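Local coordinates for uncharacterized protein (Klebsiella pneumoniae, PDB 2A2L), which is of unknown function but belongs to the HbpS-like family, named for a haem-degrading protein, and occurs in an assembly of eight copies, at residues I12-A15 with A16-M20; E25-A28 with T29-V33; V57-C60 with D61-L64; A83-P86 with G87-L90; L133-C136 with A137-F141. All coordinates share one frame; numbering follows the deposited sequence.

Contact 1 of 5, residues I12-A15 with A16-M20; sequences ITLA and AAQQM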
loop_
_atom_site.group_PDB
_atom_site.type_symbol
_atom_site.label_atom_id
_atom_site.label_comp_id
_atom_site.label_asym_id
_atom_site.label_seq_id
_atom_site.Cartn_x
_atom_site.Cartn_y
_atom_site.Cartn_z
ATOM N N ILE A 12 -17.105 -14.673 -19.835
ATOM C CA ILE A 12 -16.484 -15.997 -19.965
ATOM C C ILE A 12 -16.633 -16.788 -18.646
ATOM O O ILE A 12 -16.851 -16.204 -17.574
ATOM C CB ILE A 12 -14.992 -15.924 -20.494
ATOM C CG1 ILE A 12 -14.491 -17.298 -20.972
ATOM C CG2 ILE A 12 -14.048 -15.302 -19.470
ATOM C CD1 ILE A 12 -13.263 -17.274 -21.908
ATOM N N THR A 13 -16.538 -18.110 -18.749
ATOM C CA THR A 13 -16.813 -19.016 -17.652
ATOM C C THR A 13 -15.538 -19.720 -17.181
ATOM O O THR A 13 -14.507 -19.704 -17.858
ATOM C CB THR A 13 -17.833 -20.106 -18.073
ATOM O OG1 THR A 13 -17.333 -20.811 -19.222
ATOM C CG2 THR A 13 -19.212 -19.483 -18.380
ATOM N N LEU A 14 -15.626 -20.340 -16.016
ATOM C CA LEU A 14 -14.596 -21.226 -15.548
ATOM C C LEU A 14 -14.415 -22.421 -16.500
ATOM O O LEU A 14 -13.295 -22.790 -16.845
ATOM C CB LEU A 14 -14.937 -21.693 -14.133
ATOM C CG LEU A 14 -14.031 -22.741 -13.499
ATOM C CD1 LEU A 14 -12.584 -22.282 -13.539
ATOM C CD2 LEU A 14 -14.485 -22.991 -12.073
ATOM N N ALA A 15 -15.517 -23.018 -16.924
ATOM C CA ALA A 15 -15.465 -24.104 -17.893
ATOM C C ALA A 15 -14.464 -23.809 -19.008
ATOM O O ALA A 15 -13.489 -24.540 -19.173
ATOM C CB ALA A 15 -16.851 -24.343 -18.471
ATOM N N ALA A 16 -14.717 -22.723 -19.741
ATOM C CA ALA A 16 -13.878 -22.244 -20.849
ATOM C C ALA A 16 -12.448 -21.888 -20.434
ATOM O O ALA A 16 -11.494 -22.251 -21.119
ATOM C CB ALA A 16 -14.535 -21.042 -21.496
ATOM N N ALA A 17 -12.316 -21.179 -19.313
ATOM C CA ALA A 17 -11.022 -20.914 -18.670
ATOM C C ALA A 17 -10.228 -22.187 -18.479
ATOM O O ALA A 17 -9.043 -22.240 -18.811
ATOM C CB ALA A 17 -11.215 -20.209 -17.331
ATOM N N GLN A 18 -10.880 -23.210 -17.941
ATOM C CA GLN A 18 -10.212 -24.462 -17.613
ATOM C C GLN A 18 -9.650 -25.156 -18.845
ATOM O O GLN A 18 -8.560 -25.715 -18.804
ATOM C CB GLN A 18 -11.176 -25.392 -16.907
ATOM C CG GLN A 18 -11.157 -25.247 -15.426
ATOM C CD GLN A 18 -12.362 -25.897 -14.805
ATOM O OE1 GLN A 18 -13.350 -26.170 -15.484
ATOM N NE2 GLN A 18 -12.297 -26.148 -13.510
ATOM N N GLN A 19 -10.402 -25.094 -19.936
ATOM C CA GLN A 19 -10.028 -25.719 -21.184
ATOM C C GLN A 19 -8.851 -25.017 -21.847
ATOM O O GLN A 19 -7.911 -25.682 -22.278
ATOM C CB GLN A 19 -11.228 -25.777 -22.129
ATOM C CG GLN A 19 -12.404 -26.597 -21.604
ATOM C CD GLN A 19 -12.035 -28.040 -21.203
ATOM O OE1 GLN A 19 -11.655 -28.870 -22.044
ATOM N NE2 GLN A 19 -12.156 -28.338 -19.913
ATOM N N MET A 20 -8.891 -23.682 -21.916
ATOM C CA MET A 20 -7.736 -22.886 -22.402
ATOM C C MET A 20 -6.475 -22.999 -21.546
ATOM O O MET A 20 -5.372 -22.774 -22.034
ATOM C CB MET A 20 -8.078 -21.411 -22.559
ATOM C CG MET A 20 -9.460 -21.103 -23.102
ATOM S SD MET A 20 -9.935 -19.421 -22.638
ATOM C CE MET A 20 -9.370 -18.620 -24.050
#
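An N-cap opens helix 14-30 here, where Thr13 meets Ala16 at the end of strand 6-12. Thr13 OG1 accepts from Ala16 N at 3.3 Å, a long but almost straight bond (173° at the hydrogen). With chi1 at 57°, OG1 sits between its own backbone N and carbonyl carbon, which turns it back over the first helical turn. The same oxygen is hydrogen-bonded to Asn4 O of a second subunit, so the cap also lies on an interface. One residue on, the regular backbone bonds begin, Ala17 N to Thr13 O and Gln18 N to Leu14 O, the latter 2.7 Å long. On the buried side Ile12 reaches under the helix start: its CG1 lies 3.8 Å from Ala16 CB, and CD1 comes to 4.0 Å from Met20 SD. Phe141 of helix 127-143 and Val39 of strand 36-41 also line this apolar patch. On another side, Leu14 and Gln18 pack one turn apart, and Gln18 NE2 goes on to Glu25 OE1 and Gln50 OE1 of a third subunit. The aliphatic part of the glutamine thus rests on the leucine, with Leu14 CD1 3.8 Å from Gln18 CG.

Contact 2 of 5, residues E25-A28 with T29-V33; sequences EKKA and TEINV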
loop_
_atom_site.group_PDB
_atom_site.type_symbol
_atom_site.label_atom_id
_atom_site.label_comp_id
_atom_site.label_asym_id
_atom_site.label_seq_id
_atom_site.Cartn_x
_atom_site.Cartn_y
_atom_site.Cartn_z
ATOM N N GLU A 25 -1.019 -25.124 -21.568
ATOM C CA GLU A 25 -0.105 -26.018 -20.876
ATOM C C GLU A 25 0.529 -27.034 -21.820
ATOM O O GLU A 25 1.624 -27.551 -21.574
ATOM C CB GLU A 25 -0.832 -26.742 -19.740
ATOM C CG GLU A 25 0.067 -27.169 -18.578
ATOM C CD GLU A 25 -0.617 -28.117 -17.589
ATOM O OE1 GLU A 25 -1.859 -28.282 -17.640
ATOM O OE2 GLU A 25 0.112 -28.700 -16.750
ATOM N N LYS A 26 -0.162 -27.323 -22.909
ATOM C CA LYS A 26 0.291 -28.347 -23.826
ATOM C C LYS A 26 1.174 -27.711 -24.873
ATOM O O LYS A 26 2.150 -28.309 -25.318
ATOM C CB LYS A 26 -0.910 -28.995 -24.486
ATOM C CG LYS A 26 -0.725 -30.434 -24.874
ATOM C CD LYS A 26 -1.855 -30.849 -25.820
ATOM C CE LYS A 26 -1.316 -31.373 -27.144
ATOM N NZ LYS A 26 -2.406 -31.600 -28.134
ATOM N N LYS A 27 0.825 -26.494 -25.265
ATOM C CA LYS A 27 1.644 -25.743 -26.205
ATOM C C LYS A 27 2.948 -25.263 -25.578
ATOM O O LYS A 27 4.000 -25.317 -26.209
ATOM C CB LYS A 27 0.871 -24.553 -26.765
ATOM C CG LYS A 27 1.613 -23.771 -27.849
ATOM C CD LYS A 27 1.639 -24.512 -29.163
ATOM C CE LYS A 27 2.726 -23.962 -30.062
ATOM N NZ LYS A 27 3.130 -24.977 -31.084
ATOM N N ALA A 28 2.867 -24.782 -24.340
ATOM C CA ALA A 28 4.031 -24.271 -23.652
ATOM C C ALA A 28 5.039 -25.408 -23.519
ATOM O O ALA A 28 6.242 -25.202 -23.661
ATOM C CB ALA A 28 3.656 -23.731 -22.309
ATOM N N THR A 29 4.528 -26.615 -23.280
ATOM C CA THR A 29 5.381 -27.772 -23.067
ATOM C C THR A 29 6.266 -28.163 -24.251
ATOM O O THR A 29 7.458 -28.457 -24.071
ATOM C CB THR A 29 4.594 -28.935 -22.482
ATOM O OG1 THR A 29 4.865 -28.995 -21.072
ATOM C CG2 THR A 29 4.940 -30.291 -23.158
ATOM N N GLU A 30 5.702 -28.098 -25.452
ATOM C CA GLU A 30 6.411 -28.456 -26.686
ATOM C C GLU A 30 7.295 -27.344 -27.287
ATOM O O GLU A 30 8.200 -27.621 -28.103
ATOM C CB GLU A 30 5.414 -28.958 -27.737
ATOM C CG GLU A 30 4.181 -28.094 -27.878
ATOM C CD GLU A 30 3.359 -28.428 -29.115
ATOM O OE1 GLU A 30 3.469 -27.688 -30.132
ATOM O OE2 GLU A 30 2.596 -29.428 -29.063
ATOM N N ILE A 31 7.036 -26.093 -26.910
ATOM C CA ILE A 31 8.024 -25.035 -27.141
ATOM C C ILE A 31 8.941 -24.812 -25.930
ATOM O O ILE A 31 9.638 -23.785 -25.842
ATOM C CB ILE A 31 7.402 -23.705 -27.639
ATOM C CG1 ILE A 31 6.246 -23.258 -26.745
ATOM C CG2 ILE A 31 6.993 -23.823 -29.079
ATOM C CD1 ILE A 31 6.128 -21.744 -26.599
ATOM N N ASN A 32 8.909 -25.793 -25.017
ATOM C CA ASN A 32 9.888 -25.984 -23.948
ATOM C C ASN A 32 9.954 -24.820 -22.994
ATOM O O ASN A 32 11.042 -24.328 -22.691
ATOM C CB ASN A 32 11.281 -26.257 -24.506
ATOM C CG ASN A 32 11.514 -27.723 -24.801
ATOM O OD1 ASN A 32 12.093 -28.064 -25.833
ATOM N ND2 ASN A 32 11.080 -28.602 -23.892
ATOM N N VAL A 33 8.786 -24.379 -22.529
ATOM C CA VAL A 33 8.711 -23.237 -21.637
ATOM C C VAL A 33 7.677 -23.464 -20.517
ATOM O O VAL A 33 6.669 -24.121 -20.717
ATOM C CB VAL A 33 8.539 -21.879 -22.443
ATOM C CG1 VAL A 33 7.113 -21.679 -22.958
ATOM C CG2 VAL A 33 8.986 -20.667 -21.605
#
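A Schellman motif ends helix 14-30 in this stretch, with Ala28 and Val33 joined across the last turn. Among the backbone bonds, the defining one runs from Val33 N to Ala28 O at 2.9 Å, paired with a weak bond from Asn32 N to Thr29 O. Asn32, at positive phi (61°), is the C' residue of the motif. Before it, Ile31 N still makes a helical bond to Lys27 O, whereas Thr29 N to Glu25 O is weak. Lys27 O, which takes Ile31 N, also has Ile31 CG1 at 3.1 Å. The charged pair is Lys27 and Glu30, a salt bridge of 2.9 Å between Lys27 NZ and Glu30 OE1. The ammonium reaches OE1 on its anti side and 31° out of the carboxylate plane. Chi1 of 46° turns Glu30 back along the helix, its CG lying 3.2 Å from Lys27 O. Glu25 turns to an interface, its OE1 hydrogen-bonded to Gln18 NE2 of a third subunit. The apolar contacts lie on the inner side, where Leu133 of helix 127-143 touches Lys27 and Ala28, and Val33 CG1 lies 4.1 Å from Ala28 CB.

Contact 3 of 5, residues V57-C60 with D61-L64; sequences VSSC and DISL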
loop_
_atom_site.group_PDB
_atom_site.type_symbol
_atom_site.label_atom_id
_atom_site.label_comp_id
_atom_site.label_asym_id
_atom_site.label_seq_id
_atom_site.Cartn_x
_atom_site.Cartn_y
_atom_site.Cartn_z
ATOM N N VAL A 57 8.043 -17.350 -10.215
ATOM C CA VAL A 57 7.028 -16.922 -9.241
ATOM C C VAL A 57 6.654 -15.448 -9.435
ATOM O O VAL A 57 5.494 -15.056 -9.204
ATOM C CB VAL A 57 7.393 -17.273 -7.728
ATOM C CG1 VAL A 57 7.496 -18.789 -7.518
ATOM C CG2 VAL A 57 8.679 -16.602 -7.276
ATOM N N SER A 58 7.611 -14.656 -9.921
ATOM C CA SER A 58 7.352 -13.287 -10.366
ATOM C C SER A 58 6.247 -13.174 -11.397
ATOM O O SER A 58 5.651 -12.119 -11.546
ATOM C CB SER A 58 8.623 -12.670 -10.947
ATOM O OG SER A 58 9.619 -13.655 -11.115
ATOM N N SER A 59 5.975 -14.259 -12.109
ATOM C CA SER A 59 5.042 -14.207 -13.225
ATOM C C SER A 59 3.542 -14.350 -12.901
ATOM O O SER A 59 2.735 -14.237 -13.797
ATOM C CB SER A 59 5.466 -15.177 -14.337
ATOM O OG SER A 59 6.756 -14.866 -14.855
ATOM N N CYS A 60 3.169 -14.607 -11.649
ATOM C CA CYS A 60 1.743 -14.715 -11.286
ATOM C C CYS A 60 0.979 -13.399 -11.283
ATOM O O CYS A 60 -0.119 -13.348 -11.825
ATOM C CB CYS A 60 1.494 -15.409 -9.942
ATOM S SG CYS A 60 2.694 -16.622 -9.437
ATOM N N ASP A 61 1.527 -12.379 -10.622
ATOM C CA ASP A 61 0.989 -11.012 -10.663
ATOM C C ASP A 61 0.956 -10.531 -12.115
ATOM O O ASP A 61 -0.098 -10.158 -12.642
ATOM C CB ASP A 61 1.891 -10.056 -9.833
ATOM C CG ASP A 61 1.101 -9.127 -8.903
ATOM O OD1 ASP A 61 -0.027 -9.494 -8.495
ATOM O OD2 ASP A 61 1.618 -8.036 -8.564
ATOM N N ILE A 62 2.123 -10.561 -12.756
ATOM C CA ILE A 62 2.234 -10.196 -14.172
ATOM C C ILE A 62 1.144 -10.843 -15.020
ATOM O O ILE A 62 0.432 -10.154 -15.738
ATOM C CB ILE A 62 3.605 -10.580 -14.790
ATOM C CG1 ILE A 62 4.739 -9.855 -14.083
ATOM C CG2 ILE A 62 3.612 -10.242 -16.287
ATOM C CD1 ILE A 62 6.097 -10.492 -14.328
ATOM N N SER A 63 1.022 -12.163 -14.937
ATOM C CA SER A 63 0.067 -12.893 -15.777
ATOM C C SER A 63 -1.376 -12.486 -15.527
ATOM O O SER A 63 -2.124 -12.228 -16.481
ATOM C CB SER A 63 0.231 -14.403 -15.616
ATOM O OG SER A 63 -0.993 -15.063 -15.897
ATOM N N LEU A 64 -1.765 -12.421 -14.251
ATOM C CA LEU A 64 -3.070 -11.836 -13.854
ATOM C C LEU A 64 -3.278 -10.429 -14.401
ATOM O O LEU A 64 -4.278 -10.134 -15.044
ATOM C CB LEU A 64 -3.257 -11.853 -12.330
ATOM C CG LEU A 64 -4.624 -11.416 -11.785
ATOM C CD1 LEU A 64 -5.722 -12.351 -12.274
ATOM C CD2 LEU A 64 -4.649 -11.270 -10.243
HETATM O O HOH W 1 3.497 -12.524 -8.954
#
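Ser59 O receives Ser63 N at 2.9 Å, and Cys60 O receives Leu64 N at 3.1 Å. The second bond is the straighter at its hydrogen, 170° against 152°. Side chains follow the same spacing: Ser63 CB lies 3.1 Å from Ser59 O. Ile62 folds back along the chain, CG1 beside its own backbone N (chi1 -61°), which carries CD1 to 3.3 Å from Ser58 O. That carbonyl is also hydrogen-bonded to Asn97 ND2 of a fourth subunit, whose Thr96 packs on Ile62. A water accepts from Asp61 N at 2.6 Å and lies 3.2 Å from Val57 O, one of several acceptors competing for its protons. Farther out, two buried serines bond to the sheet. Ser63 OG is hydrogen-bonded to Ser38 OG and to Gly121 O, on strands 36-41 and 116-123, while Ser59 OG has a weak bond to Ser123 OG. Leu64 turns its end away from the preceding turn, onto Thr46 and Ile49 of strand 46-51. This is the N-terminal turn of an alpha-helix, near the start of helix 59-72, with one side laid against the antiparallel sheet and another against a neighbouring subunit.

Contact 4 of 5, residues A83-P86 with G87-L90; sequences AVQP and GQSL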
loop_
_atom_site.group_PDB
_atom_site.type_symbol
_atom_site.label_atom_id
_atom_site.label_comp_id
_atom_site.label_asym_id
_atom_site.label_seq_id
_atom_site.Cartn_x
_atom_site.Cartn_y
_atom_site.Cartn_z
ATOM N N ALA A 83 2.484 3.503 -27.180
ATOM C CA ALA A 83 1.865 4.709 -26.631
ATOM C C ALA A 83 2.493 5.184 -25.310
ATOM O O ALA A 83 2.334 6.345 -24.926
ATOM C CB ALA A 83 0.333 4.509 -26.473
ATOM N N VAL A 84 3.209 4.294 -24.628
ATOM C CA VAL A 84 3.673 4.559 -23.268
ATOM C C VAL A 84 5.171 4.842 -23.127
ATOM O O VAL A 84 5.657 5.030 -22.016
ATOM C CB VAL A 84 3.238 3.450 -22.279
ATOM C CG1 VAL A 84 1.707 3.253 -22.338
ATOM C CG2 VAL A 84 3.963 2.130 -22.594
ATOM N N GLN A 85 5.881 4.878 -24.255
ATOM C CA GLN A 85 7.310 5.215 -24.299
ATOM C C GLN A 85 7.480 6.675 -23.877
ATOM O O GLN A 85 6.591 7.494 -24.153
ATOM C CB GLN A 85 7.877 5.028 -25.726
ATOM C CG GLN A 85 7.735 3.621 -26.326
ATOM C CD GLN A 85 8.183 2.524 -25.388
ATOM O OE1 GLN A 85 9.370 2.414 -25.024
ATOM N NE2 GLN A 85 7.233 1.733 -24.941
ATOM N N PRO A 86 8.604 7.006 -23.198
ATOM C CA PRO A 86 8.985 8.413 -23.000
ATOM C C PRO A 86 8.730 9.215 -24.273
ATOM O O PRO A 86 9.023 8.727 -25.364
ATOM C CB PRO A 86 10.495 8.338 -22.718
ATOM C CG PRO A 86 10.747 6.925 -22.215
ATOM C CD PRO A 86 9.549 6.072 -22.546
ATOM N N GLY A 87 8.149 10.402 -24.152
ATOM C CA GLY A 87 7.843 11.198 -25.331
ATOM C C GLY A 87 6.544 10.884 -26.071
ATOM O O GLY A 87 6.127 11.675 -26.912
ATOM N N GLN A 88 5.884 9.766 -25.765
ATOM C CA GLN A 88 4.606 9.428 -26.428
ATOM C C GLN A 88 3.403 9.877 -25.631
ATOM O O GLN A 88 3.526 10.179 -24.448
ATOM C CB GLN A 88 4.490 7.927 -26.701
ATOM C CG GLN A 88 5.605 7.369 -27.586
ATOM C CD GLN A 88 5.915 8.255 -28.769
ATOM O OE1 GLN A 88 5.077 8.463 -29.647
ATOM N NE2 GLN A 88 7.119 8.787 -28.794
ATOM N N SER A 89 2.233 9.887 -26.268
ATOM C CA SER A 89 1.039 10.510 -25.681
ATOM C C SER A 89 0.711 10.007 -24.261
ATOM O O SER A 89 0.510 10.806 -23.333
ATOM C CB SER A 89 -0.173 10.345 -26.612
ATOM O OG SER A 89 -0.336 8.977 -26.985
ATOM N N LEU A 90 0.688 8.690 -24.098
ATOM C CA LEU A 90 0.251 8.064 -22.843
ATOM C C LEU A 90 1.415 7.677 -21.929
ATOM O O LEU A 90 1.243 6.840 -21.060
ATOM C CB LEU A 90 -0.653 6.844 -23.121
ATOM C CG LEU A 90 -2.042 7.123 -23.711
ATOM C CD1 LEU A 90 -2.614 5.967 -24.489
ATOM C CD2 LEU A 90 -3.032 7.559 -22.650
#
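Gln85 O and Gln88 N close a tight reversal through the backbone bond of a beta turn, 2.9 Å long and 158° at the hydrogen. Farther from the tip, Ala83 O accepts from Leu90 N at 3.0 Å with a more bent geometry (131°), so two carbonyls before the turn take up two amides after it. Gln88 CB sits between these acceptors, 3.2 Å from Ala83 O, and its CG continues to within 3.8 Å of Gln85 CB. Other polar groups find partners elsewhere in the chain or in other subunits. Val84 O accepts from Gln94 NE2. The Gln85 side chain, bent at chi2, directs NE2 to Thr81 O, while its OE1 has a weak hydrogen bond to Gly87 N of a fourth subunit. Gly87 N in turn is hydrogen-bonded to Gln85 OE1 of a fifth subunit, so the turn gives through Gly87 N and receives through Gln85 OE1. Apolar contacts lie at the base: Ala83 CB meets Leu90 CD1 at 3.8 Å, and Val84 CG1 lies 4.4 Å from Leu90 CB. Pro86 packs on Tyr91 of its own chain and also on Tyr91 of the fourth subunit. Gly87 has phi of 83°, where a beta carbon would be driven against Pro86 O. Proline followed by glycine at the two central positions is the classic sequence of a type II beta turn, here at the far end of the long excursion between helix 59-72 and strand 107-111.

Contact 5 of 5, residues L133-C136 with A137-F141; sequences LAQC and ALDCF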
loop_
_atom_site.group_PDB
_atom_site.type_symbol
_atom_site.label_atom_id
_atom_site.label_comp_id
_atom_site.label_asym_id
_atom_site.label_seq_id
_atom_site.Cartn_x
_atom_site.Cartn_y
_atom_site.Cartn_z
ATOM N N LEU A 133 1.086 -17.926 -26.835
ATOM C CA LEU A 133 0.385 -18.863 -25.980
ATOM C C LEU A 133 -0.938 -18.254 -25.570
ATOM O O LEU A 133 -1.876 -18.963 -25.207
ATOM C CB LEU A 133 1.218 -19.180 -24.740
ATOM C CG LEU A 133 2.542 -19.899 -24.951
ATOM C CD1 LEU A 133 3.237 -20.049 -23.655
ATOM C CD2 LEU A 133 2.331 -21.250 -25.595
ATOM N N ALA A 134 -1.002 -16.926 -25.638
ATOM C CA ALA A 134 -2.207 -16.196 -25.339
ATOM C C ALA A 134 -3.197 -16.316 -26.490
ATOM O O ALA A 134 -4.380 -16.542 -26.248
ATOM C CB ALA A 134 -1.884 -14.745 -25.032
ATOM N N GLN A 135 -2.711 -16.191 -27.729
ATOM C CA GLN A 135 -3.530 -16.442 -28.931
ATOM C C GLN A 135 -3.963 -17.905 -29.024
ATOM O O GLN A 135 -5.084 -18.203 -29.375
ATOM C CB GLN A 135 -2.782 -16.034 -30.206
ATOM C CG GLN A 135 -3.667 -15.893 -31.463
ATOM C CD GLN A 135 -4.817 -14.867 -31.323
ATOM O OE1 GLN A 135 -5.993 -15.182 -31.576
ATOM N NE2 GLN A 135 -4.473 -13.639 -30.936
ATOM N N CYS A 136 -3.041 -18.795 -28.686
ATOM C CA CYS A 136 -3.269 -20.211 -28.525
ATOM C C CYS A 136 -4.466 -20.525 -27.632
ATOM O O CYS A 136 -5.260 -21.383 -27.964
ATOM C CB CYS A 136 -1.985 -20.808 -27.955
ATOM S SG CYS A 136 -2.045 -22.473 -27.251
ATOM N N ALA A 137 -4.588 -19.826 -26.506
ATOM C CA ALA A 137 -5.773 -19.912 -25.644
ATOM C C ALA A 137 -7.052 -19.450 -26.357
ATOM O O ALA A 137 -8.081 -20.123 -26.285
ATOM C CB ALA A 137 -5.564 -19.109 -24.367
ATOM N N LEU A 138 -6.984 -18.311 -27.043
ATOM C CA LEU A 138 -8.114 -17.774 -27.803
ATOM C C LEU A 138 -8.568 -18.752 -28.895
ATOM O O LEU A 138 -9.752 -19.028 -29.040
ATOM C CB LEU A 138 -7.749 -16.409 -28.404
ATOM C CG LEU A 138 -7.272 -15.293 -27.455
ATOM C CD1 LEU A 138 -7.499 -13.959 -28.081
ATOM C CD2 LEU A 138 -7.981 -15.311 -26.118
ATOM N N ASP A 139 -7.610 -19.302 -29.627
ATOM C CA ASP A 139 -7.871 -20.303 -30.652
ATOM C C ASP A 139 -8.542 -21.570 -30.113
ATOM O O ASP A 139 -9.318 -22.221 -30.834
ATOM C CB ASP A 139 -6.562 -20.685 -31.346
ATOM C CG ASP A 139 -6.215 -19.758 -32.479
ATOM O OD1 ASP A 139 -7.110 -19.008 -32.922
ATOM O OD2 ASP A 139 -5.048 -19.789 -32.937
ATOM N N CYS A 140 -8.222 -21.929 -28.866
ATOM C CA CYS A 140 -8.917 -23.014 -28.171
ATOM C C CYS A 140 -10.351 -22.577 -27.877
ATOM O O CYS A 140 -11.308 -23.315 -28.159
ATOM C CB CYS A 140 -8.163 -23.408 -26.886
ATOM S SG CYS A 140 -9.068 -24.390 -25.614
ATOM N N PHE A 141 -10.494 -21.358 -27.350
ATOM C CA PHE A 141 -11.799 -20.853 -26.939
ATOM C C PHE A 141 -12.779 -20.963 -28.093
ATOM O O PHE A 141 -13.829 -21.592 -27.959
ATOM C CB PHE A 141 -11.723 -19.403 -26.437
ATOM C CG PHE A 141 -13.077 -18.744 -26.269
ATOM C CD1 PHE A 141 -13.896 -19.074 -25.197
ATOM C CD2 PHE A 141 -13.532 -17.810 -27.190
ATOM C CE1 PHE A 141 -15.137 -18.484 -25.043
ATOM C CE2 PHE A 141 -14.780 -17.217 -27.047
ATOM C CZ PHE A 141 -15.579 -17.555 -25.969
#
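Gln135 and Leu138 make a local contact within the middle of helix 127-143, on the flank turned to strand 107-111. Gln135 leaves the helix with CG opposite its backbone N (chi1 -164°) and then bends at chi2, which brings the amide alongside the next turn. There OE1 lies 3.8 Å from Leu138 CB, and the two side chains cross at about a right angle. Leu138 CG leans back over the preceding turn to 3.4 Å from Ala134 O. Leu108 touches Ala134, Gln135 and Leu138, joining this flank to the strand. Four consecutive i to i+4 backbone bonds define the alpha-helix. Asp139 N to Gln135 O is the shortest of them at 2.8 Å, and Ala137 N to Leu133 O measures 3.1 Å. The helix packs on the antiparallel sheet beside helix 14-30, and its residues divide accordingly. Leu133 touches Val122 of strand 116-123 as well as Lys27 of the neighbouring helix, whereas Ala137 meets Val24. Cys136 points SG toward the same helix, where Lys27 lies. Asp139 is on the exposed side, its CB 3.5 Å from Gln135 O. Phe141, one turn beyond Ala137, sends its ring away from the preceding residues to an edge-to-face contact with Phe112 and a cation-pi contact with Lys5 of a second subunit. Its backbone N remains tied to the helix by a 2.9 Å bond to Ala137 O.

In the fold
All five contacts are local and follow one another in series, so none nests in or crosses another. Contact 1 starts helix 14-30 directly after strand 6-12, and contact 2 ends that helix before strand 36-41, their centres 19 Å apart. Contact 3 begins helix 59-72, which leads into the long excursion turned back by contact 4; contacts 1 and 4 lie on opposite sides of the chain's centre. Contact 5, on helix 127-143, touches helix 14-30 at two places: Met20 meets Ala137 and Phe141, and Lys27 meets Leu133 and Cys136. Contacts 1 and 3 share a third subunit, contacts 3 and 4 a fourth.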